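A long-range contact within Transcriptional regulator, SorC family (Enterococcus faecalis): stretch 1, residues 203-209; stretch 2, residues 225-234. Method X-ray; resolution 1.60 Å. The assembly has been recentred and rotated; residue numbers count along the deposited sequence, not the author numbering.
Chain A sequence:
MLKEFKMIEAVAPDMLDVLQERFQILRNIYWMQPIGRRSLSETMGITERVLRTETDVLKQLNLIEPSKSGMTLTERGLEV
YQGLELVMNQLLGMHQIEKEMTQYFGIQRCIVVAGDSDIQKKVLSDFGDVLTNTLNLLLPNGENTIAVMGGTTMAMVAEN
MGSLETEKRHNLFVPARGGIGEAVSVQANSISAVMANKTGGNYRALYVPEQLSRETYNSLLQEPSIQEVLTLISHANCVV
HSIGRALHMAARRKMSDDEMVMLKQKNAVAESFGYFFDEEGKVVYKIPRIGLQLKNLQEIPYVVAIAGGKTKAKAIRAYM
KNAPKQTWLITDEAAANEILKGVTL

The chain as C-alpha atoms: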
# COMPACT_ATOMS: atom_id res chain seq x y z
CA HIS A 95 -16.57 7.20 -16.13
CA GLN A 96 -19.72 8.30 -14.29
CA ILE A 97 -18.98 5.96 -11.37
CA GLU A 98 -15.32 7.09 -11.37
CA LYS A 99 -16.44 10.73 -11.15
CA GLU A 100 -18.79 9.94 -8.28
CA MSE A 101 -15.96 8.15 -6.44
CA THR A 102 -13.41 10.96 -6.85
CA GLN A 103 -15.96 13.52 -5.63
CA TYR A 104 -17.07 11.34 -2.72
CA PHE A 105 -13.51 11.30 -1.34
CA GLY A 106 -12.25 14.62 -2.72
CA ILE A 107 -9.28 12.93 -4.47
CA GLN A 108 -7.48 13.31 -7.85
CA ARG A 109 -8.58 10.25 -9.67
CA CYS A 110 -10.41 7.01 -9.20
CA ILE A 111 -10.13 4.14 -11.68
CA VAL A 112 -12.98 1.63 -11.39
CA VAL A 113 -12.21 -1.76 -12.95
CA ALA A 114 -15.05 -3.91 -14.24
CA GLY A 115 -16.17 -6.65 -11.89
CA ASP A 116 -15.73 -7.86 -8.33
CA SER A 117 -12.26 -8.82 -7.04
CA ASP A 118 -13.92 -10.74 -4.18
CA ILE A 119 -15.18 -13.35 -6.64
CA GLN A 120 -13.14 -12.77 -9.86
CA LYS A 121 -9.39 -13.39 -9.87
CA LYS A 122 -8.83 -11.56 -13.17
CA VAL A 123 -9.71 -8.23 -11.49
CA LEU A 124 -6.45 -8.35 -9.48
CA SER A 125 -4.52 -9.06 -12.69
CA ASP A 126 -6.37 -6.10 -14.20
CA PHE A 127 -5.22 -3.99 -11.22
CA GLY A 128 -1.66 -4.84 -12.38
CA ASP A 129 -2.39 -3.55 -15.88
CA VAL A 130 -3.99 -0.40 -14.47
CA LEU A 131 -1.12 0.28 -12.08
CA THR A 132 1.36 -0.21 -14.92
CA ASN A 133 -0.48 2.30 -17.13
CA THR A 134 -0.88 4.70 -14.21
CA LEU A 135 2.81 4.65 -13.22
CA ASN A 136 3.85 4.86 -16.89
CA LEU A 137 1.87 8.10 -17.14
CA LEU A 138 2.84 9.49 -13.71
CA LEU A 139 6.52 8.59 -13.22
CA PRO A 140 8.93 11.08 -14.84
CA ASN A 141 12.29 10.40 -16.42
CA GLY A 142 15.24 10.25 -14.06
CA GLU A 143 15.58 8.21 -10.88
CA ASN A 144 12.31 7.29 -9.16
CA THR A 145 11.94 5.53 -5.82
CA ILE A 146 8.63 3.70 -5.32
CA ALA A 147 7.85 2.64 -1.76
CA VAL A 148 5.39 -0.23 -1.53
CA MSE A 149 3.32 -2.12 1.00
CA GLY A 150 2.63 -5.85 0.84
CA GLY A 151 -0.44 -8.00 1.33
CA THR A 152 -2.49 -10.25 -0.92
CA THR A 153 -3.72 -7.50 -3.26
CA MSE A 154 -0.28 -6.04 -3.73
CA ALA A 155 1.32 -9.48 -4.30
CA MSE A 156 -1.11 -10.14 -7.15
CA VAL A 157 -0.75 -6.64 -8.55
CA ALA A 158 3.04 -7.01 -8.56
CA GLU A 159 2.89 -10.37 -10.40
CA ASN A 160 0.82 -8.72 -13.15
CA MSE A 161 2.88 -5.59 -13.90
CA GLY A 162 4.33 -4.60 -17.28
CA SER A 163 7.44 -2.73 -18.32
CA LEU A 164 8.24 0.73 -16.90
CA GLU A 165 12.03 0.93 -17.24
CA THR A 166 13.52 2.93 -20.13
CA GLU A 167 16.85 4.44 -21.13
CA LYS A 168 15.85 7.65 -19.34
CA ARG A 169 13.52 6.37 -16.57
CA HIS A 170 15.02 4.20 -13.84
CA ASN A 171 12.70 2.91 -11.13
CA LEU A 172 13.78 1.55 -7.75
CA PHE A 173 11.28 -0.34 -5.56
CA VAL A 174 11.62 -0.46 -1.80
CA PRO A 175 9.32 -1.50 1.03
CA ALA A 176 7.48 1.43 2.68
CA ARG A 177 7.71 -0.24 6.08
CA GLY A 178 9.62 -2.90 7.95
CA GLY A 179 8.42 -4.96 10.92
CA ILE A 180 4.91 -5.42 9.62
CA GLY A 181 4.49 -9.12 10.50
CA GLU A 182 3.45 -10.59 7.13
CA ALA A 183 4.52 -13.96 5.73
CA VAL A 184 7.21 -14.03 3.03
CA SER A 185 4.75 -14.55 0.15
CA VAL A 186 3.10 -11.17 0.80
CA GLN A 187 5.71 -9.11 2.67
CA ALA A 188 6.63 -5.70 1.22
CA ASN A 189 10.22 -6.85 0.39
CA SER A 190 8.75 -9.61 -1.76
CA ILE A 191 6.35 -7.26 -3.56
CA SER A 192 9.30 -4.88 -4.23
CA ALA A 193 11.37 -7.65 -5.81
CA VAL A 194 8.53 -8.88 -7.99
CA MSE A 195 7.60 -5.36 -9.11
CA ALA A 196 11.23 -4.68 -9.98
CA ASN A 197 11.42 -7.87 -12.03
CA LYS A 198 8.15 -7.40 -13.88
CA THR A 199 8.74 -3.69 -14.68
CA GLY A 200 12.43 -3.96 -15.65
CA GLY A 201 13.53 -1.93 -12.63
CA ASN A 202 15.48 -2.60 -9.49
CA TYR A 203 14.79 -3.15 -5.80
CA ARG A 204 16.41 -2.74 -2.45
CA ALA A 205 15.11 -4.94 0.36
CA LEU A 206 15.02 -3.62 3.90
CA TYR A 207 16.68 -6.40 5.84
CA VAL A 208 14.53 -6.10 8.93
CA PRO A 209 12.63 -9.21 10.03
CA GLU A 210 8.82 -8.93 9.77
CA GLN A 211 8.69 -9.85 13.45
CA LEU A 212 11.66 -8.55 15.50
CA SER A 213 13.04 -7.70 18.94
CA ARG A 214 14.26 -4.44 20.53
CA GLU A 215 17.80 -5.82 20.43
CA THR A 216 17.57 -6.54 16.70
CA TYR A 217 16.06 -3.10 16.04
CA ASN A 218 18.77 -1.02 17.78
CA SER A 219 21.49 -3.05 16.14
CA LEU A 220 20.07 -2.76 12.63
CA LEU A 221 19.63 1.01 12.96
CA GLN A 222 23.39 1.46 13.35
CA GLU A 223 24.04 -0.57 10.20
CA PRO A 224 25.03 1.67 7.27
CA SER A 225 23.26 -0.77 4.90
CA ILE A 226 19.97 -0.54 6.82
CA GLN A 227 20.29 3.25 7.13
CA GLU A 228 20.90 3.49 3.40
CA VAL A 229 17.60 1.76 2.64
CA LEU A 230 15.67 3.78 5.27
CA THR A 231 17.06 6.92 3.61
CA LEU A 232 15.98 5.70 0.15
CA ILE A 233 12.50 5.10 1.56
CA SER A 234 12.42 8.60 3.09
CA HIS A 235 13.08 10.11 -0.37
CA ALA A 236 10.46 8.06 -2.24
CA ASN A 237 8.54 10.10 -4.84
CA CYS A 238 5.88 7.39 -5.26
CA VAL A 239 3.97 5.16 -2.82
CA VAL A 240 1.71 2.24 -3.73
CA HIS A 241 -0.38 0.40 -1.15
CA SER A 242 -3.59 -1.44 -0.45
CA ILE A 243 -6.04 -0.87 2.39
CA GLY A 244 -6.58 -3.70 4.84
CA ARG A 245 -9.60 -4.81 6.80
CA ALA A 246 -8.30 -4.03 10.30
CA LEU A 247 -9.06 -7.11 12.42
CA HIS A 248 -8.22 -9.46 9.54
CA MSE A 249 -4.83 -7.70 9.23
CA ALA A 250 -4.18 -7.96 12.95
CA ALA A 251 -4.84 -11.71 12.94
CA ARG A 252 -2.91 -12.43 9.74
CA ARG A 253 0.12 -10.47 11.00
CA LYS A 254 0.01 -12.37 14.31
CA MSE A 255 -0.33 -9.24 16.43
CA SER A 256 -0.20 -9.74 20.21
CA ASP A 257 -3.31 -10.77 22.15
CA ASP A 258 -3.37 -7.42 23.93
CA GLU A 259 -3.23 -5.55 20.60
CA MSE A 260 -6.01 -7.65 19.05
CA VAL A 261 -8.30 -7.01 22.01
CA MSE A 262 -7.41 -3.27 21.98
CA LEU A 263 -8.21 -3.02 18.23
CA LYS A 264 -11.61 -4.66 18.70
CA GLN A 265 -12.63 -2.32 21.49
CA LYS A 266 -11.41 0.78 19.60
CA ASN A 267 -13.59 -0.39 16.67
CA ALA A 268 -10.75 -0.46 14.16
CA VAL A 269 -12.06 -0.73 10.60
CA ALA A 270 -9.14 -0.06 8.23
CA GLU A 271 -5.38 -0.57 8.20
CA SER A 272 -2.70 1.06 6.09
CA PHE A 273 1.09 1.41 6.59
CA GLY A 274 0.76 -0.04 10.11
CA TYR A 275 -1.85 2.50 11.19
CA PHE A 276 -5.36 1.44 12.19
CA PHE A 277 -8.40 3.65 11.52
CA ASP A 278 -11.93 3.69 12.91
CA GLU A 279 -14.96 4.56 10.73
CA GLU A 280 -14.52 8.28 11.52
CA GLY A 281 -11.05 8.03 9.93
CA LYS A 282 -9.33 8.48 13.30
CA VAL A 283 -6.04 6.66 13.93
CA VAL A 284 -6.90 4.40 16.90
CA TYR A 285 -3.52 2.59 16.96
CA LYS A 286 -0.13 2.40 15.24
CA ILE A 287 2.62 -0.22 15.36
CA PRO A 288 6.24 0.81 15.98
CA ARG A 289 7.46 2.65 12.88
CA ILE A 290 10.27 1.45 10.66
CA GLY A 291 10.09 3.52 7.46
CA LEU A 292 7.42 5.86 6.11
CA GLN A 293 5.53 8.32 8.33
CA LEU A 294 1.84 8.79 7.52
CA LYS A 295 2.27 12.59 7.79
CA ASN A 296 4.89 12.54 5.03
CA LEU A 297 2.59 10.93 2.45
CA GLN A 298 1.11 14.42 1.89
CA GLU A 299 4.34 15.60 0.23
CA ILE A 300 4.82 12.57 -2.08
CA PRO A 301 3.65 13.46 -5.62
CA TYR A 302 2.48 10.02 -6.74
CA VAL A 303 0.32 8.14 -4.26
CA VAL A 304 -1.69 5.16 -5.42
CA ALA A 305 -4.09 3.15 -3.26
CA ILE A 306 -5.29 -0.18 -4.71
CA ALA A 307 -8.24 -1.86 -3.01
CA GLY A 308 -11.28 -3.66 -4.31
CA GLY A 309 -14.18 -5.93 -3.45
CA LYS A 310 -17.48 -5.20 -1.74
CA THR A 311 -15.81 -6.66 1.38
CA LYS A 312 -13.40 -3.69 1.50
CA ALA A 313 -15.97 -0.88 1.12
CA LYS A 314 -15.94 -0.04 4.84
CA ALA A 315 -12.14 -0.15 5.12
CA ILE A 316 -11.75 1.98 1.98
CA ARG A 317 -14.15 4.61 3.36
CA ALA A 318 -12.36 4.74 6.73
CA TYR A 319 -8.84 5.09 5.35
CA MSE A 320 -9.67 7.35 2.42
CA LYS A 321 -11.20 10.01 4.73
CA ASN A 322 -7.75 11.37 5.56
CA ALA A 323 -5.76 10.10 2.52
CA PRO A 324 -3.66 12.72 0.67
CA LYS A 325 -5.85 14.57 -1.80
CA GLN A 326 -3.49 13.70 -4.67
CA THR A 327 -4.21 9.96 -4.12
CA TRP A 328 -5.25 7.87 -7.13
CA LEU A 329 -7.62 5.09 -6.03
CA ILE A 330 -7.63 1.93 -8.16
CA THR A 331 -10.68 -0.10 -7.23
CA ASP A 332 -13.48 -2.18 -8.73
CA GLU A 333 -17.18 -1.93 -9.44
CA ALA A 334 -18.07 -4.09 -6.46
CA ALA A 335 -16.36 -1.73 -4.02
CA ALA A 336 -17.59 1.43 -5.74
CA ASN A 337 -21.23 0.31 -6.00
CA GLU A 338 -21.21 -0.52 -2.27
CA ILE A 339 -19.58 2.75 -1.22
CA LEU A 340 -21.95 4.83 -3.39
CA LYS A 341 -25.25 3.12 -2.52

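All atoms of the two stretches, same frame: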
# COMPACT_ATOMS: atom_id res chain seq x y z
N TYR A 203 15.32 -3.22 -7.16
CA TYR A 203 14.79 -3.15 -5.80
C TYR A 203 15.91 -3.11 -4.79
O TYR A 203 17.05 -3.51 -5.08
CB TYR A 203 13.83 -4.30 -5.50
CG TYR A 203 14.48 -5.66 -5.29
CD1 TYR A 203 14.74 -6.14 -4.01
CD2 TYR A 203 14.81 -6.48 -6.37
CE1 TYR A 203 15.32 -7.38 -3.81
CE2 TYR A 203 15.38 -7.73 -6.18
CZ TYR A 203 15.65 -8.17 -4.89
OH TYR A 203 16.23 -9.40 -4.66
N ARG A 204 15.56 -2.62 -3.61
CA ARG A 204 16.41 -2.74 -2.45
C ARG A 204 15.55 -3.20 -1.28
O ARG A 204 14.64 -2.50 -0.87
CB ARG A 204 17.09 -1.42 -2.13
CG ARG A 204 18.16 -1.03 -3.15
CD ARG A 204 19.40 -1.90 -3.02
NE ARG A 204 20.09 -1.65 -1.76
CZ ARG A 204 20.90 -0.63 -1.54
NH1 ARG A 204 21.16 0.27 -2.48
NH2 ARG A 204 21.47 -0.51 -0.35
N ALA A 205 15.84 -4.39 -0.77
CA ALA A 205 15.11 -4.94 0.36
C ALA A 205 15.59 -4.26 1.63
O ALA A 205 16.74 -3.85 1.73
CB ALA A 205 15.31 -6.44 0.46
N LEU A 206 14.68 -4.12 2.59
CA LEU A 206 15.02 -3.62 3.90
C LEU A 206 15.17 -4.86 4.76
O LEU A 206 14.20 -5.58 4.99
CB LEU A 206 13.92 -2.70 4.42
CG LEU A 206 14.08 -2.19 5.85
CD1 LEU A 206 15.30 -1.31 6.00
CD2 LEU A 206 12.83 -1.42 6.22
N TYR A 207 16.38 -5.12 5.22
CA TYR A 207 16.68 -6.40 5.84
C TYR A 207 16.37 -6.34 7.33
O TYR A 207 17.23 -6.45 8.19
CB TYR A 207 18.10 -6.86 5.49
CG TYR A 207 18.14 -7.49 4.11
CD1 TYR A 207 18.74 -6.87 3.03
CD2 TYR A 207 17.54 -8.72 3.88
CE1 TYR A 207 18.75 -7.48 1.77
CE2 TYR A 207 17.55 -9.33 2.60
CZ TYR A 207 18.15 -8.70 1.56
OH TYR A 207 18.13 -9.33 0.32
N VAL A 208 15.08 -6.14 7.60
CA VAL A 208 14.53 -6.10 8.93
C VAL A 208 13.52 -7.23 8.98
O VAL A 208 12.66 -7.32 8.12
CB VAL A 208 13.83 -4.73 9.17
CG1 VAL A 208 13.02 -4.75 10.46
CG2 VAL A 208 14.86 -3.61 9.21
N PRO A 209 13.65 -8.16 9.95
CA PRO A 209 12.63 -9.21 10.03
C PRO A 209 11.21 -8.66 10.20
O PRO A 209 11.02 -7.60 10.78
CB PRO A 209 13.05 -10.00 11.27
CG PRO A 209 14.53 -9.78 11.36
CD PRO A 209 14.71 -8.35 10.95
N SER A 225 24.09 -0.16 5.96
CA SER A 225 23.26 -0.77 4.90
C SER A 225 21.77 -0.57 5.17
O SER A 225 21.00 -0.29 4.26
CB SER A 225 23.56 -2.27 4.77
OG SER A 225 23.23 -2.98 5.95
N ILE A 226 21.36 -0.75 6.42
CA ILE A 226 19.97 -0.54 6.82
C ILE A 226 19.60 0.94 6.70
O ILE A 226 18.53 1.30 6.20
CB ILE A 226 19.72 -1.03 8.26
CG1 ILE A 226 19.91 -2.55 8.37
CG2 ILE A 226 18.35 -0.58 8.79
CD1 ILE A 226 18.81 -3.38 7.73
N GLN A 227 20.49 1.80 7.18
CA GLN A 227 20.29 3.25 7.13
C GLN A 227 20.11 3.72 5.70
O GLN A 227 19.30 4.60 5.41
CB GLN A 227 21.48 3.99 7.74
CG GLN A 227 21.64 3.85 9.24
CD GLN A 227 22.99 4.37 9.74
OE1 GLN A 227 23.86 4.78 8.95
NE2 GLN A 227 23.19 4.35 11.06
N GLU A 228 20.91 3.14 4.81
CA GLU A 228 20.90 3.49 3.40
C GLU A 228 19.51 3.23 2.82
O GLU A 228 18.97 4.07 2.11
CB GLU A 228 21.95 2.67 2.67
CG GLU A 228 22.13 2.96 1.20
CD GLU A 228 23.43 2.38 0.67
OE1 GLU A 228 24.48 2.54 1.35
OE2 GLU A 228 23.42 1.76 -0.41
N VAL A 229 18.93 2.08 3.14
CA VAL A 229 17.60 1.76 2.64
C VAL A 229 16.52 2.63 3.29
O VAL A 229 15.61 3.10 2.59
CB VAL A 229 17.27 0.25 2.74
CG1 VAL A 229 15.85 -0.03 2.24
CG2 VAL A 229 18.28 -0.55 1.93
N LEU A 230 16.61 2.88 4.60
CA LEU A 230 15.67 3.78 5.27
C LEU A 230 15.73 5.18 4.66
O LEU A 230 14.70 5.84 4.51
CB LEU A 230 15.92 3.84 6.79
CG LEU A 230 15.57 2.56 7.56
CD1 LEU A 230 16.07 2.68 8.99
CD2 LEU A 230 14.06 2.25 7.52
N THR A 231 16.92 5.62 4.26
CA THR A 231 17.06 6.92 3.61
C THR A 231 16.41 6.91 2.23
O THR A 231 15.70 7.86 1.88
CB THR A 231 18.55 7.34 3.55
OG1 THR A 231 19.03 7.47 4.89
CG2 THR A 231 18.72 8.67 2.83
N LEU A 232 16.63 5.85 1.46
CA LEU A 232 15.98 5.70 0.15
C LEU A 232 14.47 5.79 0.31
O LEU A 232 13.79 6.51 -0.44
CB LEU A 232 16.36 4.37 -0.52
CG LEU A 232 17.77 4.30 -1.11
CD1 LEU A 232 18.18 2.85 -1.38
CD2 LEU A 232 17.87 5.12 -2.38
N ILE A 233 13.94 5.08 1.30
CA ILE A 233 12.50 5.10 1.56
C ILE A 233 12.03 6.51 1.88
O ILE A 233 11.01 6.95 1.37
CB ILE A 233 12.11 4.15 2.71
CG1 ILE A 233 12.32 2.70 2.28
CG2 ILE A 233 10.65 4.38 3.14
CD1 ILE A 233 12.43 1.75 3.45
N SER A 234 12.79 7.23 2.71
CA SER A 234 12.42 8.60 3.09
C SER A 234 12.35 9.56 1.90
O SER A 234 11.63 10.57 1.96
CB SER A 234 13.40 9.16 4.13
OG SER A 234 14.63 9.52 3.51
O HOH W 1 21.78 -1.49 2.15

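Three residues carry most of this contact: R204 and L206 on the irregular segment and V229 on the helix. Of the 432 Å² buried between the stretches, summed over both sides, they account for 90, 81 and 69 Å². The backbones come nearest where L206 CA lies 6.1 Å from V229 CA.

L206, buried like V229 and I226, is the apolar centre. Its CA-to-CB bond points sideways, but chi1 in t and chi2 in p bring the branched end nearer the helix. L206 CD1 lies 4.2 Å from I226 CG2, L206 CD2 lies 4.2 Å from I233 CD1, and both L206 CD1 and CD2 are 4.1 Å from L230 CD2. These partners recur at helical spacing, so one leucine fork can touch several. V229, whose CA-to-CB bond points toward the segment, packs against it: its CG1 is 4.0 Å from L206 CB, and its CG2 3.6 Å from A205 O. A short beta-branched side chain suits this position, where the backbones run close. I226 extends the apolar patch, its CD1 lying 4.2 Å from both Y207 CB and V208 CG2.

R204, which is partly exposed, supplies the polar component. With chi1 to chi3 all in m, its side chain brings the guanidinium to E228, forming a salt bridge with R204 NH2 3.0 Å from E228 OE2. The NH2 hydrogen bond to OE2 is well directed (N-H...O 162°); the one from R204 NH1 to E228 OE2, at 3.4 Å and 138°, is weak. The carboxylate oxygen sits at the guanidinium edge, near its plane, whereas L232 CD1 lies over one face, 4.1 Å from R204 NH1. A long side chain combines a directed charged contact with apolar packing. Water 1 adds a bridge, accepting from R204 NH2 at 2.7 Å and donating to S225 O at 2.5 Å.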